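Local coordinates for protein diacylglycerol kinase (Bacillus anthracis, PDB 3S40) that probably phosphorylates diacylglycerol with ATP to give phosphatidic acid, at residues 126-131 against 217-222; 13-18 against 68-73; 185-190 against 257-262; 197-202 against 226-231; 91-96 against 294-299. One frame throughout, in Å; residues are numbered along the deposited sequence.

Interaction 1 of 5, residues 126-131 against 217-222; sequences KPVDVA and VKCDDG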
# COMPACT_ATOMS: atom_id res chain seq x y z
N LYS A 126 -11.58 3.98 -8.40
CA LYS A 126 -11.43 5.24 -7.69
C LYS A 126 -9.98 5.69 -7.70
O LYS A 126 -9.07 4.87 -7.89
CB LYS A 126 -11.95 5.16 -6.26
CG LYS A 126 -11.08 4.36 -5.31
CD LYS A 126 -11.64 4.47 -3.90
CE LYS A 126 -10.69 3.92 -2.87
NZ LYS A 126 -10.98 4.52 -1.53
N PRO A 127 -9.77 7.00 -7.53
CA PRO A 127 -8.41 7.53 -7.47
C PRO A 127 -7.80 7.23 -6.13
O PRO A 127 -8.49 7.24 -5.12
CB PRO A 127 -8.60 9.05 -7.67
CG PRO A 127 -10.02 9.31 -7.37
CD PRO A 127 -10.79 8.05 -7.61
N VAL A 128 -6.50 6.96 -6.14
CA VAL A 128 -5.79 6.59 -4.93
C VAL A 128 -4.51 7.40 -4.92
O VAL A 128 -3.90 7.62 -5.97
CB VAL A 128 -5.48 5.08 -4.94
CG1 VAL A 128 -4.52 4.70 -3.83
CG2 VAL A 128 -6.78 4.28 -4.84
N ASP A 129 -4.13 7.90 -3.75
CA ASP A 129 -2.93 8.72 -3.63
C ASP A 129 -1.68 7.83 -3.52
O ASP A 129 -1.75 6.72 -2.98
CB ASP A 129 -2.99 9.65 -2.40
CG ASP A 129 -4.30 10.47 -2.33
OD1 ASP A 129 -4.94 10.71 -3.39
OD2 ASP A 129 -4.68 10.88 -1.20
N VAL A 130 -0.55 8.33 -4.02
CA VAL A 130 0.70 7.60 -3.94
C VAL A 130 1.75 8.49 -3.31
O VAL A 130 1.95 9.63 -3.74
CB VAL A 130 1.19 7.19 -5.35
CG1 VAL A 130 2.61 6.63 -5.30
CG2 VAL A 130 0.19 6.21 -6.00
N ALA A 131 2.45 7.96 -2.31
CA ALA A 131 3.44 8.75 -1.59
C ALA A 131 4.80 8.73 -2.28
O ALA A 131 5.12 7.79 -3.02
CB ALA A 131 3.55 8.26 -0.13
N VAL A 217 -6.30 6.96 9.07
CA VAL A 217 -5.48 7.06 7.87
C VAL A 217 -6.36 6.64 6.67
O VAL A 217 -7.19 5.75 6.81
CB VAL A 217 -4.22 6.17 7.97
CG1 VAL A 217 -4.61 4.76 8.40
CG2 VAL A 217 -3.44 6.18 6.66
N LYS A 218 -6.22 7.31 5.53
CA LYS A 218 -7.02 7.03 4.34
C LYS A 218 -6.11 7.08 3.12
O LYS A 218 -5.23 7.95 3.05
CB LYS A 218 -8.11 8.08 4.13
CG LYS A 218 -9.16 8.17 5.22
CD LYS A 218 -10.15 7.03 5.13
CE LYS A 218 -11.22 7.21 6.21
NZ LYS A 218 -12.20 6.08 6.28
N CYS A 219 -6.33 6.19 2.15
CA CYS A 219 -5.44 6.17 0.99
C CYS A 219 -5.76 7.28 -0.03
O CYS A 219 -4.99 7.50 -0.96
CB CYS A 219 -5.49 4.80 0.28
SG CYS A 219 -7.09 4.45 -0.51
N ASP A 220 -6.89 7.96 0.14
CA ASP A 220 -7.37 8.92 -0.86
C ASP A 220 -7.85 10.27 -0.28
O ASP A 220 -8.63 10.98 -0.93
CB ASP A 220 -8.51 8.30 -1.66
CG ASP A 220 -9.68 7.89 -0.78
OD1 ASP A 220 -9.57 8.04 0.45
OD2 ASP A 220 -10.71 7.41 -1.32
N ASP A 221 -7.40 10.64 0.92
CA ASP A 221 -7.82 11.93 1.48
C ASP A 221 -6.87 13.10 1.20
O ASP A 221 -7.04 14.19 1.73
CB ASP A 221 -8.15 11.81 2.97
CG ASP A 221 -6.91 11.59 3.84
OD1 ASP A 221 -7.08 11.51 5.08
OD2 ASP A 221 -5.78 11.49 3.29
N GLY A 222 -5.86 12.87 0.36
CA GLY A 222 -4.97 13.93 -0.05
C GLY A 222 -3.90 14.32 0.95
O GLY A 222 -3.19 15.31 0.76
O HOH W 1 -10.91 8.22 -4.07
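Lys-126 stretches over the carboxylate of Asp-220, the two side chains crossing at about a right angle. Its chain is extended beyond CG and delivers NZ to Asp-220 OD2 at 2.9 Å; this salt bridge meets the oxygen from above the carboxylate plane, 61° out of it. Pro-127 adds its carbonyl: a water donates to Pro-127 O and to Asp-220 OD2, so Asp-220 OD2 has two partners, Lys-126 NZ and the water. At Val-128 the contact turns apolar, with CG1 lying 4.2 Å from Cys-219 SG. Asp-129 is held twice. Its backbone N donates to Cys-219 O at 2.9 Å, and its side chain, CG anti to the carbonyl carbon (chi1 -51°), takes the backbone N of Gly-222 at OD2, 2.8 Å away on the syn side. Asp-129 OD1 accepts from Gly-291 N on strand 284-296, while Asp-221 turns its own carboxylate to Lys-258 and Thr-223. Backbone donors thus grip both oxygens of Asp-129, which should fix the rotation of its carboxylate and fasten the loop leading into strand 224-230 of one sandwich sheet to strand 125-133 of the other; Lys-126 and Lys-258 probably offset part of the negative charge of Asp-220 and Asp-221.

Interaction 2 of 5, residues 13-18 against 68-73; sequences LIVNPK and IVFGGD
Leu-13 and Ile-68 pair across two strands of the four-stranded parallel sheet of the kinase domain, ordered 42-46, 11-15, 66-71, 91-96, and press their methyls together: Leu-13 CD1 comes to 3.5 Å from Ile-68 CG2, tighter than an ordinary van der Waals contact. Leu-13 CG stands anti to the backbone N (chi1 170°), which starts the branch on its way to Ile-68. On the same face of the sheet, Val-15 meets Phe-70, the side chains crossing obliquely; Val-15 CG1 sits at the ring edge, near its plane, 4.1 Å from CD2. Ile-14 and Val-69 go to the other face. Between the faces the backbones are laced by three nearly straight bonds: Ile-14 N donates to Ile-68 O at 2.8 Å, Phe-70 N to Ile-14 O, and Asn-16 N to Phe-70 O. Beyond the strand, Asn-16 OD1 takes Lys-18 N at 3.1 Å from above the amide plane and closes an Asx turn, while its ND2 reaches Thr-75 OG1. Gly-71, Gly-72 and Asp-73 belong to the GGDG signature of the family, which in relatives lies at the nucleotide site. Strand 42-46 flanks 13-15 and strand 91-96 flanks 68-71; helix 24-38 packs on Ile-68 and Phe-70, and Gly-72 is the N-cap of helix 73-83.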
# COMPACT_ATOMS: atom_id res chain seq x y z
N LEU A 13 -3.35 -9.47 -17.15
CA LEU A 13 -3.30 -10.14 -15.86
C LEU A 13 -1.89 -10.68 -15.61
O LEU A 13 -1.38 -11.52 -16.37
CB LEU A 13 -4.33 -11.30 -15.80
CG LEU A 13 -4.23 -12.25 -14.59
CD1 LEU A 13 -4.60 -11.51 -13.30
CD2 LEU A 13 -5.11 -13.51 -14.72
N ILE A 14 -1.26 -10.20 -14.55
CA ILE A 14 0.06 -10.70 -14.15
C ILE A 14 -0.14 -11.72 -13.06
O ILE A 14 -0.78 -11.44 -12.05
CB ILE A 14 0.99 -9.58 -13.64
CG1 ILE A 14 1.24 -8.57 -14.76
CG2 ILE A 14 2.34 -10.16 -13.10
CD1 ILE A 14 1.81 -7.22 -14.30
N VAL A 15 0.41 -12.91 -13.26
CA VAL A 15 0.26 -14.01 -12.31
C VAL A 15 1.58 -14.42 -11.70
O VAL A 15 2.51 -14.79 -12.43
CB VAL A 15 -0.33 -15.26 -12.99
CG1 VAL A 15 -0.24 -16.47 -12.05
CG2 VAL A 15 -1.77 -14.99 -13.44
N ASN A 16 1.67 -14.34 -10.38
CA ASN A 16 2.77 -14.97 -9.64
C ASN A 16 2.39 -16.41 -9.35
O ASN A 16 1.49 -16.67 -8.54
CB ASN A 16 3.03 -14.20 -8.33
CG ASN A 16 4.14 -14.83 -7.50
OD1 ASN A 16 4.72 -15.83 -7.88
ND2 ASN A 16 4.43 -14.22 -6.36
N PRO A 17 3.06 -17.36 -10.03
CA PRO A 17 2.67 -18.78 -9.97
C PRO A 17 2.80 -19.32 -8.56
O PRO A 17 2.14 -20.30 -8.20
CB PRO A 17 3.68 -19.47 -10.90
CG PRO A 17 4.26 -18.37 -11.74
CD PRO A 17 4.25 -17.16 -10.87
N LYS A 18 3.64 -18.69 -7.75
CA LYS A 18 3.79 -19.09 -6.36
C LYS A 18 2.65 -18.58 -5.48
O LYS A 18 2.47 -19.06 -4.36
CB LYS A 18 5.13 -18.60 -5.80
CG LYS A 18 6.28 -19.56 -6.01
CD LYS A 18 7.10 -19.21 -7.24
CE LYS A 18 8.25 -20.20 -7.40
NZ LYS A 18 9.21 -19.79 -8.47
N ILE A 68 -4.06 -6.18 -13.95
CA ILE A 68 -4.48 -6.94 -12.77
C ILE A 68 -3.29 -7.69 -12.24
O ILE A 68 -2.54 -8.30 -13.01
CB ILE A 68 -5.58 -7.95 -13.13
CG1 ILE A 68 -6.71 -7.23 -13.87
CG2 ILE A 68 -6.06 -8.70 -11.87
CD1 ILE A 68 -7.79 -8.18 -14.38
N VAL A 69 -3.06 -7.63 -10.93
CA VAL A 69 -1.96 -8.41 -10.36
C VAL A 69 -2.48 -9.48 -9.39
O VAL A 69 -3.18 -9.16 -8.44
CB VAL A 69 -0.92 -7.49 -9.68
CG1 VAL A 69 -1.59 -6.54 -8.71
CG2 VAL A 69 0.17 -8.32 -9.01
N PHE A 70 -2.18 -10.75 -9.68
CA PHE A 70 -2.46 -11.82 -8.74
C PHE A 70 -1.20 -12.13 -7.96
O PHE A 70 -0.25 -12.69 -8.50
CB PHE A 70 -2.93 -13.09 -9.44
CG PHE A 70 -3.11 -14.27 -8.51
CD1 PHE A 70 -3.77 -14.12 -7.30
CD2 PHE A 70 -2.65 -15.53 -8.85
CE1 PHE A 70 -3.95 -15.21 -6.42
CE2 PHE A 70 -2.83 -16.63 -7.99
CZ PHE A 70 -3.48 -16.47 -6.78
N GLY A 71 -1.17 -11.77 -6.68
CA GLY A 71 0.00 -12.03 -5.86
C GLY A 71 0.00 -11.31 -4.53
O GLY A 71 -0.91 -10.54 -4.22
N GLY A 72 1.04 -11.57 -3.73
CA GLY A 72 1.17 -10.92 -2.44
C GLY A 72 1.66 -9.48 -2.47
O GLY A 72 1.74 -8.84 -3.53
N ASP A 73 1.98 -8.97 -1.29
CA ASP A 73 2.40 -7.58 -1.13
C ASP A 73 3.68 -7.26 -1.91
O ASP A 73 3.83 -6.18 -2.45
CB ASP A 73 2.57 -7.25 0.36
CG ASP A 73 1.30 -7.52 1.17
OD1 ASP A 73 0.99 -8.71 1.44
OD2 ASP A 73 0.61 -6.54 1.54

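Interaction 3 of 5, residues 185-190 against 257-262; sequences ITYDGQ and VKAKSI
Tyr-187 and Ile-262 form an antiparallel, non-hydrogen-bonded pair with their CA atoms 4.4 Å apart, and just beyond it Asp-188 N donates to Ser-261 O at 2.9 Å. Here the chain of 185-190 reverses through a type I' beta turn from Tyr-187 to Gln-190, and Asp-188, at the turn's second position, carries the main polar grip. Its carboxylate spans two successive backbone N-H groups: OD1 takes Ser-261 N at 2.7 Å and OD2 takes Lys-260 N at 2.9 Å, each oxygen using its syn lone pair. CG anti to the carbonyl carbon (chi1 -51°) starts the group on this course, and the fork holds the corner where strand 254-259 gives way to strand 261-266. Ser-261 O also accepts from a water that is hydrogen-bonded to Thr-186 OG1. The Tyr-187 ring lies under Val-257, whose CG1 stands over one face, offset toward the rim, in a CH-pi contact 4.0 Å from the centroid; Gln-190 CB takes the opposite face. Nearer the backbone, Tyr-187 CB touches Ala-259 CB at 3.6 Å. Ile-185 and Ile-262 lie side by side, pointing the same way, their CG2 methyls 4.0 Å apart. The contact sits at one end of the C-terminal beta sandwich. Strand 261-266 runs between 181-187 and 284-296 in one sheet, whereas 254-259 edges the other beside strand 224-230, whose Ile-226 packs against Tyr-187, Val-257 and Ile-262.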
# COMPACT_ATOMS: atom_id res chain seq x y z
N ILE A 185 10.61 16.82 13.18
CA ILE A 185 9.70 16.69 12.04
C ILE A 185 9.13 18.04 11.66
O ILE A 185 8.54 18.72 12.50
CB ILE A 185 8.52 15.72 12.33
CG1 ILE A 185 9.04 14.33 12.75
CG2 ILE A 185 7.60 15.60 11.12
CD1 ILE A 185 7.96 13.35 13.18
N THR A 186 9.33 18.44 10.41
CA THR A 186 8.67 19.62 9.85
C THR A 186 7.55 19.16 8.92
O THR A 186 7.76 18.30 8.06
CB THR A 186 9.64 20.49 9.04
OG1 THR A 186 10.07 19.78 7.87
CG2 THR A 186 10.85 20.88 9.87
N TYR A 187 6.37 19.74 9.08
CA TYR A 187 5.26 19.31 8.27
C TYR A 187 4.36 20.48 7.95
O TYR A 187 3.69 21.02 8.82
CB TYR A 187 4.47 18.21 8.99
CG TYR A 187 3.97 18.64 10.33
CD1 TYR A 187 2.66 19.10 10.50
CD2 TYR A 187 4.80 18.63 11.44
CE1 TYR A 187 2.20 19.51 11.74
CE2 TYR A 187 4.35 19.04 12.69
CZ TYR A 187 3.05 19.47 12.83
OH TYR A 187 2.60 19.88 14.07
N ASP A 188 4.35 20.87 6.68
CA ASP A 188 3.61 22.05 6.24
C ASP A 188 3.92 23.25 7.14
O ASP A 188 3.02 23.90 7.68
CB ASP A 188 2.10 21.75 6.21
CG ASP A 188 1.76 20.49 5.43
OD1 ASP A 188 2.55 20.08 4.55
OD2 ASP A 188 0.70 19.89 5.69
N GLY A 189 5.20 23.54 7.31
CA GLY A 189 5.61 24.76 7.98
C GLY A 189 5.76 24.68 9.49
O GLY A 189 6.45 25.51 10.08
N GLN A 190 5.12 23.71 10.12
CA GLN A 190 5.25 23.53 11.56
C GLN A 190 6.32 22.51 11.87
O GLN A 190 6.87 21.88 10.95
CB GLN A 190 3.92 23.10 12.16
CG GLN A 190 2.74 23.85 11.59
CD GLN A 190 1.67 24.10 12.63
OE1 GLN A 190 0.55 23.62 12.49
NE2 GLN A 190 2.03 24.84 13.67
N VAL A 257 -0.49 13.61 13.39
CA VAL A 257 -1.00 14.73 12.63
C VAL A 257 -1.09 14.34 11.16
O VAL A 257 -0.43 13.39 10.72
CB VAL A 257 -0.09 15.97 12.77
CG1 VAL A 257 1.21 15.77 12.01
CG2 VAL A 257 -0.81 17.21 12.25
N LYS A 258 -1.91 15.07 10.41
CA LYS A 258 -1.99 14.87 8.97
C LYS A 258 -1.30 16.01 8.26
O LYS A 258 -1.49 17.16 8.61
CB LYS A 258 -3.45 14.76 8.53
CG LYS A 258 -4.02 13.35 8.72
CD LYS A 258 -5.54 13.37 8.74
CE LYS A 258 -6.12 11.96 8.77
NZ LYS A 258 -5.88 11.27 7.47
N ALA A 259 -0.49 15.70 7.25
CA ALA A 259 0.21 16.75 6.52
C ALA A 259 0.49 16.36 5.08
O ALA A 259 0.50 15.18 4.74
CB ALA A 259 1.50 17.12 7.24
N LYS A 260 0.69 17.35 4.21
CA LYS A 260 0.97 17.06 2.80
C LYS A 260 2.46 17.05 2.48
O LYS A 260 2.89 16.36 1.56
CB LYS A 260 0.26 18.05 1.87
CG LYS A 260 -1.24 17.87 1.81
CD LYS A 260 -1.82 18.64 0.64
CE LYS A 260 -3.32 18.41 0.50
NZ LYS A 260 -3.81 18.79 -0.85
N SER A 261 3.24 17.84 3.22
CA SER A 261 4.67 17.97 2.94
C SER A 261 5.45 17.81 4.23
O SER A 261 5.31 18.60 5.17
CB SER A 261 4.98 19.31 2.29
OG SER A 261 6.34 19.36 1.88
N ILE A 262 6.29 16.79 4.26
CA ILE A 262 6.88 16.34 5.51
C ILE A 262 8.37 16.16 5.40
O ILE A 262 8.89 15.57 4.45
CB ILE A 262 6.23 15.02 5.96
CG1 ILE A 262 4.70 15.17 5.98
CG2 ILE A 262 6.77 14.58 7.32
CD1 ILE A 262 3.94 13.91 6.32
O HOH W 2 7.79 20.00 5.75

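Interaction 4 of 5, residues 197-202 against 226-231; sequences VLVMVG and IFVVKS
Val-229 stands opposite two residues, Val-197 and Leu-198, in a classic beta bulge at the start of an antiparallel pairing in the C-terminal beta sandwich. The backbone bonds define it: Val-229 O accepts from Val-197 N at 2.8 Å and, weakly, from Leu-198 N at 3.4 Å. Beyond the bulge the ladder is regular, with Val-229 N donating to Leu-198 O at 2.9 Å, and Met-200 and Phe-227 bonding N to O in both directions. CA-H groups support these links; the CA-H of Val-228, for example, also approaches Leu-198 O. The strand axes lie 4.7 Å apart and run 164° to each other. Apolar contacts divide between the two faces. Leu-198, selenomethionine Met-200, Phe-227 and Val-229 share one, where Met-200 and Phe-227 reach the loop residues Phe-213, Ile-214 and Pro-215. Val-199, Val-201, Ile-226 and Val-228 look the other way, into the sandwich, where Ile-226 and Val-228 pack on Ile-185 of the facing sheet and Val-199 on Phe-181. Across the pair, Val-199 CG1 and Val-228 CG2 lie 4.3 Å apart. Val-229 serves both residues of the bulge with separate branches: CG1, anti to the backbone N (chi1 -175°), meets Val-197 CG1 at 3.9 Å, while CG2 meets Leu-198 CD2 at 4.0 Å.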
# COMPACT_ATOMS: atom_id res chain seq x y z
N VAL A 197 10.30 6.27 19.97
CA VAL A 197 10.71 4.89 19.76
C VAL A 197 10.34 4.44 18.34
O VAL A 197 10.99 3.57 17.75
CB VAL A 197 10.09 3.94 20.81
CG1 VAL A 197 8.66 4.36 21.17
CG2 VAL A 197 10.12 2.51 20.32
N LEU A 198 9.30 5.06 17.78
CA LEU A 198 8.81 4.70 16.45
C LEU A 198 8.24 5.91 15.70
O LEU A 198 7.50 6.72 16.25
CB LEU A 198 7.73 3.61 16.57
CG LEU A 198 6.97 3.25 15.30
CD1 LEU A 198 7.78 2.32 14.42
CD2 LEU A 198 5.64 2.63 15.65
N VAL A 199 8.61 6.04 14.43
CA VAL A 199 8.04 7.09 13.59
C VAL A 199 7.46 6.50 12.32
O VAL A 199 8.12 5.74 11.62
CB VAL A 199 9.08 8.14 13.21
CG1 VAL A 199 8.43 9.22 12.35
CG2 VAL A 199 9.71 8.74 14.47
N MSE A 200 6.22 6.85 12.03
CA MSE A 200 5.61 6.37 10.81
C MSE A 200 4.76 7.35 10.05
O MSE A 200 4.12 8.24 10.62
CB MSE A 200 4.86 5.10 11.07
CG MSE A 200 5.79 3.95 10.97
SE MSE A 200 4.83 2.39 11.28
CE MSE A 200 3.34 2.69 10.00
N VAL A 201 4.76 7.15 8.73
CA VAL A 201 4.02 7.94 7.79
C VAL A 201 3.14 6.98 7.01
O VAL A 201 3.63 6.14 6.28
CB VAL A 201 4.96 8.68 6.84
CG1 VAL A 201 4.19 9.66 5.98
CG2 VAL A 201 6.02 9.40 7.64
N GLY A 202 1.83 7.10 7.19
CA GLY A 202 0.90 6.13 6.64
C GLY A 202 0.03 6.65 5.51
O GLY A 202 -0.36 7.81 5.49
N ILE A 226 1.26 11.30 9.87
CA ILE A 226 2.45 11.16 10.69
C ILE A 226 2.02 10.57 12.02
O ILE A 226 1.06 11.03 12.64
CB ILE A 226 3.10 12.52 10.96
CG1 ILE A 226 3.47 13.21 9.65
CG2 ILE A 226 4.31 12.35 11.87
CD1 ILE A 226 4.07 14.60 9.83
N PHE A 227 2.75 9.56 12.46
CA PHE A 227 2.41 8.89 13.71
C PHE A 227 3.71 8.60 14.46
O PHE A 227 4.59 7.87 13.96
CB PHE A 227 1.64 7.59 13.41
CG PHE A 227 1.09 6.91 14.63
CD1 PHE A 227 -0.14 7.28 15.16
CD2 PHE A 227 1.79 5.89 15.26
CE1 PHE A 227 -0.66 6.65 16.28
CE2 PHE A 227 1.28 5.25 16.38
CZ PHE A 227 0.06 5.63 16.89
N VAL A 228 3.82 9.17 15.64
CA VAL A 228 5.03 9.01 16.45
C VAL A 228 4.71 8.38 17.79
O VAL A 228 3.83 8.85 18.52
CB VAL A 228 5.68 10.37 16.70
CG1 VAL A 228 6.92 10.18 17.57
CG2 VAL A 228 6.03 11.04 15.38
N VAL A 229 5.39 7.30 18.14
CA VAL A 229 5.23 6.80 19.49
C VAL A 229 6.40 7.26 20.34
O VAL A 229 7.55 6.93 20.05
CB VAL A 229 5.09 5.29 19.55
CG1 VAL A 229 4.80 4.86 20.99
CG2 VAL A 229 3.98 4.83 18.61
N LYS A 230 6.11 8.03 21.37
CA LYS A 230 7.15 8.61 22.21
C LYS A 230 7.75 7.54 23.11
O LYS A 230 7.17 6.47 23.29
CB LYS A 230 6.58 9.76 23.05
CG LYS A 230 5.80 10.76 22.22
CD LYS A 230 5.22 11.89 23.06
CE LYS A 230 4.32 12.79 22.21
NZ LYS A 230 3.74 13.93 22.98
N SER A 231 8.93 7.83 23.65
CA SER A 231 9.62 6.90 24.54
C SER A 231 8.72 6.38 25.65
O SER A 231 8.95 5.30 26.21
CB SER A 231 10.86 7.58 25.13
OG SER A 231 10.54 8.88 25.60

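Interaction 5 of 5, residues 91-96 against 294-299; sequences TLAIIP and TMIYNP
Thr-91 OG1 and Thr-294 OG1 share a hydrogen bond of 2.8 Å, the two side chains crossing at about a right angle. Thr-294 holds its hydroxyl between its own backbone N and carbonyl carbon (chi1 62°), and Thr-91 sets its OG1 beside its backbone N. Next along, Leu-92 N donates to Thr-294 O at 2.9 Å, and Leu-92 O in turn receives Ile-296 N at 3.0 Å. The same carbonyl oxygen is approached by the CA-H of Met-295, so two donors of unequal strength converge on it. The two backbone N-H...O bonds of Leu-92 make a single beta bridge with Met-295, between the edge of the parallel sheet in the N-terminal kinase domain and the last strand of the C-terminal beta sandwich; the short strand segments diverge by 35°. Past the bridge a water continues the link, accepting from Ile-94 N and donating to Ile-296 O. Selenomethionine Met-295 lies beside Leu-92, pointing the same way, and the bend at its last torsion (chi3 60°) brings CE to 3.7 Å from Leu-92 CD2 and 4.0 Å from Ile-94 CD1. Val-128 of strand 125-133 also touches Met-295. Ala-93 and Ile-296 meet separately, the CB of Ala-93 resting 3.6 Å from Ile-296 CG1, with Ile-120 of helix 113-120 against the same alanine.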
# COMPACT_ATOMS: atom_id res chain seq x y z
N THR A 91 -5.33 1.85 -15.08
CA THR A 91 -5.99 1.35 -13.89
C THR A 91 -5.37 0.05 -13.41
O THR A 91 -5.00 -0.84 -14.21
CB THR A 91 -7.48 1.14 -14.17
OG1 THR A 91 -8.04 2.39 -14.56
CG2 THR A 91 -8.23 0.61 -12.90
N LEU A 92 -5.24 -0.05 -12.09
CA LEU A 92 -4.64 -1.23 -11.46
C LEU A 92 -5.67 -1.96 -10.59
O LEU A 92 -6.56 -1.33 -10.01
CB LEU A 92 -3.41 -0.80 -10.64
CG LEU A 92 -2.49 -1.84 -10.00
CD1 LEU A 92 -1.80 -2.71 -11.05
CD2 LEU A 92 -1.45 -1.14 -9.12
N ALA A 93 -5.56 -3.28 -10.53
CA ALA A 93 -6.43 -4.11 -9.69
C ALA A 93 -5.59 -5.20 -9.04
O ALA A 93 -4.55 -5.59 -9.57
CB ALA A 93 -7.56 -4.71 -10.49
N ILE A 94 -6.03 -5.66 -7.87
CA ILE A 94 -5.27 -6.65 -7.10
C ILE A 94 -6.15 -7.84 -6.82
O ILE A 94 -7.28 -7.68 -6.39
CB ILE A 94 -4.82 -6.07 -5.73
CG1 ILE A 94 -3.94 -4.83 -5.92
CG2 ILE A 94 -4.11 -7.13 -4.89
CD1 ILE A 94 -3.66 -4.10 -4.62
N ILE A 95 -5.63 -9.04 -7.08
CA ILE A 95 -6.25 -10.23 -6.54
C ILE A 95 -5.27 -10.71 -5.52
O ILE A 95 -4.13 -11.00 -5.84
CB ILE A 95 -6.48 -11.30 -7.59
CG1 ILE A 95 -7.38 -10.74 -8.70
CG2 ILE A 95 -7.14 -12.52 -6.94
CD1 ILE A 95 -7.42 -11.63 -9.94
N PRO A 96 -5.71 -10.78 -4.26
CA PRO A 96 -4.84 -11.03 -3.11
C PRO A 96 -4.27 -12.45 -3.15
O PRO A 96 -5.02 -13.39 -3.12
CB PRO A 96 -5.78 -10.84 -1.91
CG PRO A 96 -7.14 -11.14 -2.45
CD PRO A 96 -7.13 -10.70 -3.90
N THR A 294 -5.42 5.13 -10.46
CA THR A 294 -6.79 4.69 -10.37
C THR A 294 -6.78 3.18 -10.09
O THR A 294 -6.00 2.43 -10.70
CB THR A 294 -7.57 4.97 -11.69
OG1 THR A 294 -6.97 4.23 -12.76
CG2 THR A 294 -7.52 6.46 -12.02
N MSE A 295 -7.66 2.74 -9.20
CA MSE A 295 -7.68 1.35 -8.80
C MSE A 295 -9.10 0.80 -8.72
O MSE A 295 -10.05 1.50 -8.38
CB MSE A 295 -6.95 1.18 -7.47
CG MSE A 295 -5.57 1.78 -7.50
SE MSE A 295 -4.30 1.08 -6.19
CE MSE A 295 -4.27 -0.81 -6.72
N ILE A 296 -9.23 -0.48 -9.05
CA ILE A 296 -10.47 -1.20 -8.84
C ILE A 296 -10.69 -1.34 -7.34
O ILE A 296 -9.76 -1.64 -6.61
CB ILE A 296 -10.40 -2.61 -9.45
CG1 ILE A 296 -10.38 -2.53 -10.98
CG2 ILE A 296 -11.59 -3.46 -8.97
CD1 ILE A 296 -11.69 -2.06 -11.61
N TYR A 297 -11.91 -1.15 -6.89
CA TYR A 297 -12.17 -1.32 -5.47
C TYR A 297 -13.59 -1.83 -5.23
O TYR A 297 -14.35 -2.05 -6.19
CB TYR A 297 -11.94 0.01 -4.72
CG TYR A 297 -13.07 1.01 -4.92
CD1 TYR A 297 -13.90 1.34 -3.86
CD2 TYR A 297 -13.31 1.59 -6.16
CE1 TYR A 297 -14.93 2.24 -4.02
CE2 TYR A 297 -14.34 2.50 -6.34
CZ TYR A 297 -15.15 2.82 -5.25
OH TYR A 297 -16.20 3.70 -5.37
N ASN A 298 -13.95 -1.99 -3.95
CA ASN A 298 -15.24 -2.56 -3.56
C ASN A 298 -16.10 -1.51 -2.86
O ASN A 298 -15.89 -1.24 -1.69
CB ASN A 298 -15.03 -3.73 -2.62
CG ASN A 298 -16.31 -4.50 -2.36
OD1 ASN A 298 -17.38 -4.13 -2.87
ND2 ASN A 298 -16.21 -5.59 -1.59
N PRO A 299 -17.06 -0.92 -3.58
CA PRO A 299 -17.88 0.12 -2.95
C PRO A 299 -18.84 -0.46 -1.90
O PRO A 299 -19.32 0.28 -1.04
CB PRO A 299 -18.65 0.73 -4.13
CG PRO A 299 -18.15 0.05 -5.38
CD PRO A 299 -17.54 -1.24 -4.94
O HOH W 3 -8.35 -4.36 -6.88

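How the interactions relate
The five contacts trace the two-domain architecture from the parallel sheet to the far end of the beta sandwich. Interaction 2 closes before the others open; it adjoins interaction 5 through neighbouring strands 66-71 and 91-96, with centres 13 Å apart. Interaction 5 joins segments 198 residues apart, tying the parallel sheet to sandwich strand 284-296, and its loop encloses interactions 1, 3 and 4. Interaction 1 joins strand 125-133 to the loop before strand 224-230; its segments alternate with those of 3 and 4, and a salt bridge connects it to interaction 3. Interaction 4 is nested inside 3, their centres 14 Å apart on neighbouring strands 224-230 and 254-259. Interactions 2 and 3 have centres about 35 Å apart.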